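Local structure of nicotinate-nucleotide pyrophosphorylase (Pyrococcus furiosus, 2I14) at residues A228-D241 and L261-S274. The protein probably catalyses the ATP-dependent transfer of a phosphoribosyl group from phosphoribosyl diphosphate to nicotinate, giving nicotinate ribonucleotide for NAD synthesis. Numbering follows the deposited sequence.
Sequences AEALGKKLFAVRLD and LKVRGYDWVKIFVS. With ZN (zinc ion), chain H; PCP (1-alpha-pyrophosphoryl-2-alpha,3-alpha-dihydroxy-4-beta-cyclopentane-methanol-5-phosphate), chain I.
K233 lays the methylene part of its side chain over one face of the W268 indole, with CD 3.4 Å from the centroid of the five-membered ring in a CH-pi contact. V269 CG1 covers the opposite face, and at the ring's edge W268 NE1 donates a bent hydrogen bond of 2.9 Å to G232 O. That carbonyl also accepts from L235 N, the two donors coming from opposite faces of its plane. The indole owes its place to a chi1 of 58°, with CG between the backbone N and carbonyl carbon. With an alanine at W268, G232 O would probably lose one of its two donors and the K233 methylenes the ring they lie on. Nearby, A228 CB sits over the Y266 ring, 3.5 Å from its centroid, as the chain comes out of the Schellman motif closing helix 250-263. These contacts lie at the N-terminal end of two parallel strands, 237-240 and 270-274, of a right-handed beta-alpha-beta unit in the TIM-barrel-like domain, with helix 250-263 as its crossover. Their four backbone hydrogen bonds alternate, from V238 N to K270 O at 3.0 Å through to S274 N to L240 O. On the helix side, L240 CD2 meets I271 CG2 at 3.4 Å; on the other, R239 and F272 lie side by side, CG to CD1 3.6 Å. R239 then bends at chi3 (89°), passes its guanidinium beneath S274 OG, and brings NH2 within 3.2 Å of PCP O3A. Just past the end of strand 237-240, D241 OD2 binds the zinc ion at 2.4 Å, together with H184.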
loop_
_atom_site.group_PDB
_atom_site.type_symbol
_atom_site.label_atom_id
_atom_site.label_comp_id
_atom_site.label_asym_id
_atom_site.label_seq_id
_atom_site.Cartn_x
_atom_site.Cartn_y
_atom_site.Cartn_z
ATOM N N ALA A 228 -1.826 -10.520 45.187
ATOM C CA ALA A 228 -1.294 -11.852 45.478
ATOM C C ALA A 228 -1.030 -11.936 46.981
ATOM O O ALA A 228 -1.519 -12.849 47.668
ATOM C CB ALA A 228 -0.007 -12.083 44.701
ATOM N N GLU A 229 -0.244 -10.982 47.482
ATOM C CA GLU A 229 0.055 -10.909 48.905
ATOM C C GLU A 229 -1.173 -10.297 49.582
ATOM O O GLU A 229 -1.145 -9.188 50.116
ATOM C CB GLU A 229 1.317 -10.070 49.162
ATOM C CG GLU A 229 1.360 -8.702 48.486
ATOM C CD GLU A 229 2.670 -7.947 48.749
ATOM O OE1 GLU A 229 3.761 -8.535 48.546
ATOM O OE2 GLU A 229 2.607 -6.763 49.150
ATOM N N ALA A 230 -2.255 -11.060 49.513
ATOM C CA ALA A 230 -3.560 -10.729 50.064
ATOM C C ALA A 230 -4.361 -11.884 49.487
ATOM O O ALA A 230 -4.244 -12.183 48.303
ATOM C CB ALA A 230 -4.060 -9.396 49.519
ATOM N N LEU A 231 -5.154 -12.545 50.317
ATOM C CA LEU A 231 -5.931 -13.705 49.889
ATOM C C LEU A 231 -5.057 -14.787 49.241
ATOM O O LEU A 231 -5.511 -15.904 49.034
ATOM C CB LEU A 231 -7.091 -13.302 48.952
ATOM C CG LEU A 231 -7.139 -12.082 48.017
ATOM C CD1 LEU A 231 -8.340 -12.240 47.093
ATOM C CD2 LEU A 231 -7.250 -10.779 48.808
ATOM N N GLY A 232 -3.799 -14.454 48.957
ATOM C CA GLY A 232 -2.867 -15.399 48.365
ATOM C C GLY A 232 -3.475 -16.508 47.530
ATOM O O GLY A 232 -3.665 -16.337 46.334
ATOM N N LYS A 233 -3.772 -17.648 48.152
ATOM C CA LYS A 233 -4.356 -18.792 47.446
ATOM C C LYS A 233 -5.859 -18.659 47.246
ATOM O O LYS A 233 -6.527 -19.587 46.788
ATOM C CB LYS A 233 -4.050 -20.101 48.188
ATOM C CG LYS A 233 -2.706 -20.743 47.836
ATOM C CD LYS A 233 -2.660 -21.185 46.383
ATOM C CE LYS A 233 -1.371 -21.921 46.041
ATOM N NZ LYS A 233 -1.301 -23.276 46.654
ATOM N N LYS A 234 -6.388 -17.501 47.609
ATOM C CA LYS A 234 -7.806 -17.218 47.439
ATOM C C LYS A 234 -7.940 -16.487 46.105
ATOM O O LYS A 234 -9.029 -16.401 45.533
ATOM C CB LYS A 234 -8.313 -16.324 48.577
ATOM C CG LYS A 234 -8.527 -17.029 49.909
ATOM C CD LYS A 234 -9.910 -17.678 49.981
ATOM C CE LYS A 234 -10.105 -18.747 48.908
ATOM N NZ LYS A 234 -11.505 -19.245 48.874
ATOM N N LEU A 235 -6.810 -15.973 45.624
ATOM C CA LEU A 235 -6.742 -15.233 44.372
ATOM C C LEU A 235 -6.678 -16.199 43.203
ATOM O O LEU A 235 -5.606 -16.643 42.818
ATOM C CB LEU A 235 -5.503 -14.329 44.375
ATOM C CG LEU A 235 -5.258 -13.406 43.185
ATOM C CD1 LEU A 235 -6.416 -12.450 43.059
ATOM C CD2 LEU A 235 -3.960 -12.649 43.376
ATOM N N PHE A 236 -7.836 -16.522 42.639
ATOM C CA PHE A 236 -7.898 -17.438 41.512
ATOM C C PHE A 236 -7.217 -16.912 40.259
ATOM O O PHE A 236 -6.602 -17.679 39.515
ATOM C CB PHE A 236 -9.339 -17.773 41.156
ATOM C CG PHE A 236 -9.460 -18.532 39.874
ATOM C CD1 PHE A 236 -8.708 -19.687 39.668
ATOM C CD2 PHE A 236 -10.291 -18.087 38.860
ATOM C CE1 PHE A 236 -8.783 -20.383 38.468
ATOM C CE2 PHE A 236 -10.373 -18.775 37.657
ATOM C CZ PHE A 236 -9.618 -19.926 37.460
ATOM N N ALA A 237 -7.347 -15.612 40.017
ATOM C CA ALA A 237 -6.746 -15.002 38.843
ATOM C C ALA A 237 -6.669 -13.502 38.975
ATOM O O ALA A 237 -7.286 -12.907 39.849
ATOM C CB ALA A 237 -7.547 -15.366 37.600
ATOM N N VAL A 238 -5.892 -12.895 38.094
ATOM C CA VAL A 238 -5.746 -11.452 38.073
ATOM C C VAL A 238 -6.274 -10.977 36.722
ATOM O O VAL A 238 -6.026 -11.618 35.702
ATOM C CB VAL A 238 -4.263 -11.055 38.256
ATOM C CG1 VAL A 238 -3.936 -9.819 37.430
ATOM C CG2 VAL A 238 -3.988 -10.786 39.733
ATOM N N ARG A 239 -7.013 -9.870 36.709
ATOM C CA ARG A 239 -7.556 -9.355 35.448
ATOM C C ARG A 239 -6.811 -8.138 34.927
ATOM O O ARG A 239 -6.592 -7.176 35.661
ATOM C CB ARG A 239 -9.038 -8.989 35.597
ATOM C CG ARG A 239 -9.783 -8.893 34.271
ATOM C CD ARG A 239 -11.260 -8.549 34.450
ATOM N NE ARG A 239 -11.496 -7.104 34.474
ATOM C CZ ARG A 239 -12.692 -6.534 34.607
ATOM N NH1 ARG A 239 -13.784 -7.272 34.735
ATOM N NH2 ARG A 239 -12.799 -5.218 34.596
ATOM N N LEU A 240 -6.416 -8.197 33.659
ATOM C CA LEU A 240 -5.732 -7.078 33.019
ATOM C C LEU A 240 -6.645 -6.506 31.942
ATOM O O LEU A 240 -7.128 -7.233 31.062
ATOM C CB LEU A 240 -4.413 -7.517 32.388
ATOM C CG LEU A 240 -3.329 -8.044 33.326
ATOM C CD1 LEU A 240 -3.186 -7.108 34.529
ATOM C CD2 LEU A 240 -3.696 -9.454 33.780
ATOM N N ASP A 241 -6.896 -5.204 32.037
ATOM C CA ASP A 241 -7.751 -4.505 31.086
ATOM C C ASP A 241 -7.139 -3.139 30.820
ATOM O O ASP A 241 -7.829 -2.120 30.801
ATOM C CB ASP A 241 -9.177 -4.347 31.646
ATOM C CG ASP A 241 -9.226 -3.487 32.900
ATOM O OD1 ASP A 241 -10.294 -2.914 33.212
ATOM O OD2 ASP A 241 -8.187 -3.390 33.578
ATOM N N LEU A 261 5.075 -11.994 39.213
ATOM C CA LEU A 261 4.345 -12.923 40.052
ATOM C C LEU A 261 5.184 -14.159 40.260
ATOM O O LEU A 261 5.373 -14.608 41.395
ATOM C CB LEU A 261 3.012 -13.312 39.415
ATOM C CG LEU A 261 1.873 -12.293 39.532
ATOM C CD1 LEU A 261 0.633 -12.861 38.874
ATOM C CD2 LEU A 261 1.596 -11.957 41.001
ATOM N N LYS A 262 5.690 -14.708 39.161
ATOM C CA LYS A 262 6.523 -15.910 39.198
ATOM C C LYS A 262 7.764 -15.738 40.092
ATOM O O LYS A 262 8.082 -16.618 40.908
ATOM C CB LYS A 262 6.966 -16.273 37.784
ATOM C CG LYS A 262 7.783 -17.542 37.686
ATOM C CD LYS A 262 8.404 -17.681 36.302
ATOM C CE LYS A 262 9.128 -19.009 36.135
ATOM N NZ LYS A 262 9.738 -19.152 34.785
ATOM N N VAL A 263 8.461 -14.611 39.931
ATOM C CA VAL A 263 9.651 -14.323 40.727
ATOM C C VAL A 263 9.326 -14.346 42.218
ATOM O O VAL A 263 10.031 -14.982 43.004
ATOM C CB VAL A 263 10.264 -12.941 40.368
ATOM C CG1 VAL A 263 11.019 -12.373 41.554
ATOM C CG2 VAL A 263 11.236 -13.091 39.222
ATOM N N ARG A 264 8.258 -13.651 42.602
ATOM C CA ARG A 264 7.854 -13.597 43.998
ATOM C C ARG A 264 7.100 -14.848 44.430
ATOM O O ARG A 264 6.284 -14.808 45.350
ATOM C CB ARG A 264 7.013 -12.348 44.247
ATOM C CG ARG A 264 7.788 -11.074 43.999
ATOM C CD ARG A 264 6.945 -9.824 44.206
ATOM N NE ARG A 264 7.721 -8.627 43.906
ATOM C CZ ARG A 264 8.177 -8.318 42.694
ATOM N NH1 ARG A 264 7.923 -9.112 41.658
ATOM N NH2 ARG A 264 8.921 -7.232 42.522
ATOM N N GLY A 265 7.371 -15.953 43.743
ATOM C CA GLY A 265 6.764 -17.221 44.094
ATOM C C GLY A 265 5.278 -17.438 43.923
ATOM O O GLY A 265 4.773 -18.500 44.309
ATOM N N TYR A 266 4.557 -16.464 43.377
ATOM C CA TYR A 266 3.124 -16.676 43.171
ATOM C C TYR A 266 2.982 -17.345 41.802
ATOM O O TYR A 266 3.290 -16.734 40.781
ATOM C CB TYR A 266 2.373 -15.351 43.203
ATOM C CG TYR A 266 2.713 -14.508 44.404
ATOM C CD1 TYR A 266 3.709 -13.535 44.334
ATOM C CD2 TYR A 266 2.029 -14.670 45.610
ATOM C CE1 TYR A 266 4.011 -12.739 45.433
ATOM C CE2 TYR A 266 2.328 -13.874 46.719
ATOM C CZ TYR A 266 3.319 -12.910 46.620
ATOM O OH TYR A 266 3.611 -12.102 47.695
ATOM N N ASP A 267 2.528 -18.596 41.776
ATOM C CA ASP A 267 2.424 -19.309 40.507
ATOM C C ASP A 267 1.088 -19.949 40.149
ATOM O O ASP A 267 0.934 -20.493 39.052
ATOM C CB ASP A 267 3.512 -20.376 40.439
ATOM C CG ASP A 267 4.899 -19.804 40.680
ATOM O OD1 ASP A 267 5.138 -19.312 41.806
ATOM O OD2 ASP A 267 5.746 -19.839 39.752
ATOM N N TRP A 268 0.121 -19.888 41.054
ATOM C CA TRP A 268 -1.180 -20.483 40.796
ATOM C C TRP A 268 -2.085 -19.460 40.135
ATOM O O TRP A 268 -2.989 -19.820 39.369
ATOM C CB TRP A 268 -1.803 -20.959 42.109
ATOM C CG TRP A 268 -1.962 -19.852 43.110
ATOM C CD1 TRP A 268 -3.098 -19.149 43.386
ATOM C CD2 TRP A 268 -0.928 -19.276 43.919
ATOM N NE1 TRP A 268 -2.836 -18.167 44.312
ATOM C CE2 TRP A 268 -1.513 -18.223 44.656
ATOM C CE3 TRP A 268 0.437 -19.544 44.089
ATOM C CZ2 TRP A 268 -0.781 -17.437 45.548
ATOM C CZ3 TRP A 268 1.165 -18.762 44.973
ATOM C CH2 TRP A 268 0.553 -17.720 45.693
ATOM N N VAL A 269 -1.833 -18.186 40.433
ATOM C CA VAL A 269 -2.638 -17.115 39.873
ATOM C C VAL A 269 -2.505 -17.034 38.351
ATOM O O VAL A 269 -1.407 -16.893 37.805
ATOM C CB VAL A 269 -2.291 -15.739 40.503
ATOM C CG1 VAL A 269 -2.375 -15.831 42.012
ATOM C CG2 VAL A 269 -0.924 -15.291 40.075
ATOM N N LYS A 270 -3.650 -17.145 37.682
ATOM C CA LYS A 270 -3.739 -17.097 36.236
ATOM C C LYS A 270 -3.932 -15.666 35.731
ATOM O O LYS A 270 -4.225 -14.747 36.498
ATOM C CB LYS A 270 -4.907 -17.953 35.779
ATOM C CG LYS A 270 -4.863 -19.394 36.254
ATOM C CD LYS A 270 -6.193 -20.084 35.958
ATOM C CE LYS A 270 -6.132 -21.564 36.218
ATOM N NZ LYS A 270 -5.126 -22.209 35.339
ATOM N N ILE A 271 -3.761 -15.491 34.427
ATOM C CA ILE A 271 -3.920 -14.187 33.807
ATOM C C ILE A 271 -5.210 -14.136 33.010
ATOM O O ILE A 271 -5.353 -14.812 31.993
ATOM C CB ILE A 271 -2.759 -13.871 32.856
ATOM C CG1 ILE A 271 -1.423 -14.031 33.592
ATOM C CG2 ILE A 271 -2.896 -12.446 32.335
ATOM C CD1 ILE A 271 -1.218 -13.048 34.730
ATOM N N PHE A 272 -6.150 -13.333 33.493
ATOM C CA PHE A 272 -7.432 -13.163 32.844
ATOM C C PHE A 272 -7.445 -11.757 32.241
ATOM O O PHE A 272 -7.176 -10.774 32.940
ATOM C CB PHE A 272 -8.538 -13.319 33.875
ATOM C CG PHE A 272 -9.918 -13.295 33.291
ATOM C CD1 PHE A 272 -10.474 -12.107 32.813
ATOM C CD2 PHE A 272 -10.667 -14.463 33.211
ATOM C CE1 PHE A 272 -11.754 -12.086 32.267
ATOM C CE2 PHE A 272 -11.951 -14.454 32.662
ATOM C CZ PHE A 272 -12.496 -13.267 32.190
ATOM N N VAL A 273 -7.727 -11.662 30.941
ATOM C CA VAL A 273 -7.752 -10.359 30.275
ATOM C C VAL A 273 -9.068 -10.051 29.576
ATOM O O VAL A 273 -9.813 -10.940 29.162
ATOM C CB VAL A 273 -6.616 -10.211 29.225
ATOM C CG1 VAL A 273 -5.278 -10.537 29.846
ATOM C CG2 VAL A 273 -6.905 -11.090 28.016
ATOM N N SER A 274 -9.342 -8.766 29.464
ATOM C CA SER A 274 -10.539 -8.318 28.813
ATOM C C SER A 274 -10.267 -6.870 28.426
ATOM O O SER A 274 -9.379 -6.227 28.987
ATOM C CB SER A 274 -11.720 -8.405 29.775
ATOM O OG SER A 274 -11.609 -7.413 30.783
HETATM ZN ZN ZN H . -8.414 -1.146 34.290
HETATM C C1 PCP I . -15.106 -3.451 29.847
HETATM C C2 PCP I . -16.524 -4.045 29.694
HETATM C C3 PCP I . -16.303 -5.577 29.715
HETATM C C4 PCP I . -14.944 -5.790 29.012
HETATM C C5 PCP I . -14.203 -4.560 29.410
HETATM C CP PCP I . -15.019 -5.992 27.465
HETATM O O1 PCP I . -14.758 -3.205 31.312
HETATM O O2 PCP I . -17.374 -3.641 30.771
HETATM O O3 PCP I . -16.216 -6.120 31.045
HETATM O OP PCP I . -15.607 -4.878 26.706
HETATM P P PCP I . -15.066 -4.403 25.239
HETATM O O1P PCP I . -16.259 -4.187 24.392
HETATM O O2P PCP I . -14.195 -5.509 24.727
HETATM O O3P PCP I . -14.325 -3.130 25.473
HETATM P PA PCP I . -13.393 -2.573 31.835
HETATM O O1A PCP I . -13.213 -1.254 31.103
HETATM O O2A PCP I . -12.308 -3.569 31.483
HETATM O O3A PCP I . -13.645 -2.422 33.370
HETATM P PB PCP I . -14.840 -2.073 34.293
HETATM O O1B PCP I . -14.415 -1.884 35.710
HETATM O O2B PCP I . -15.834 -3.127 34.315
HETATM O O3B PCP I . -15.520 -0.823 33.844
#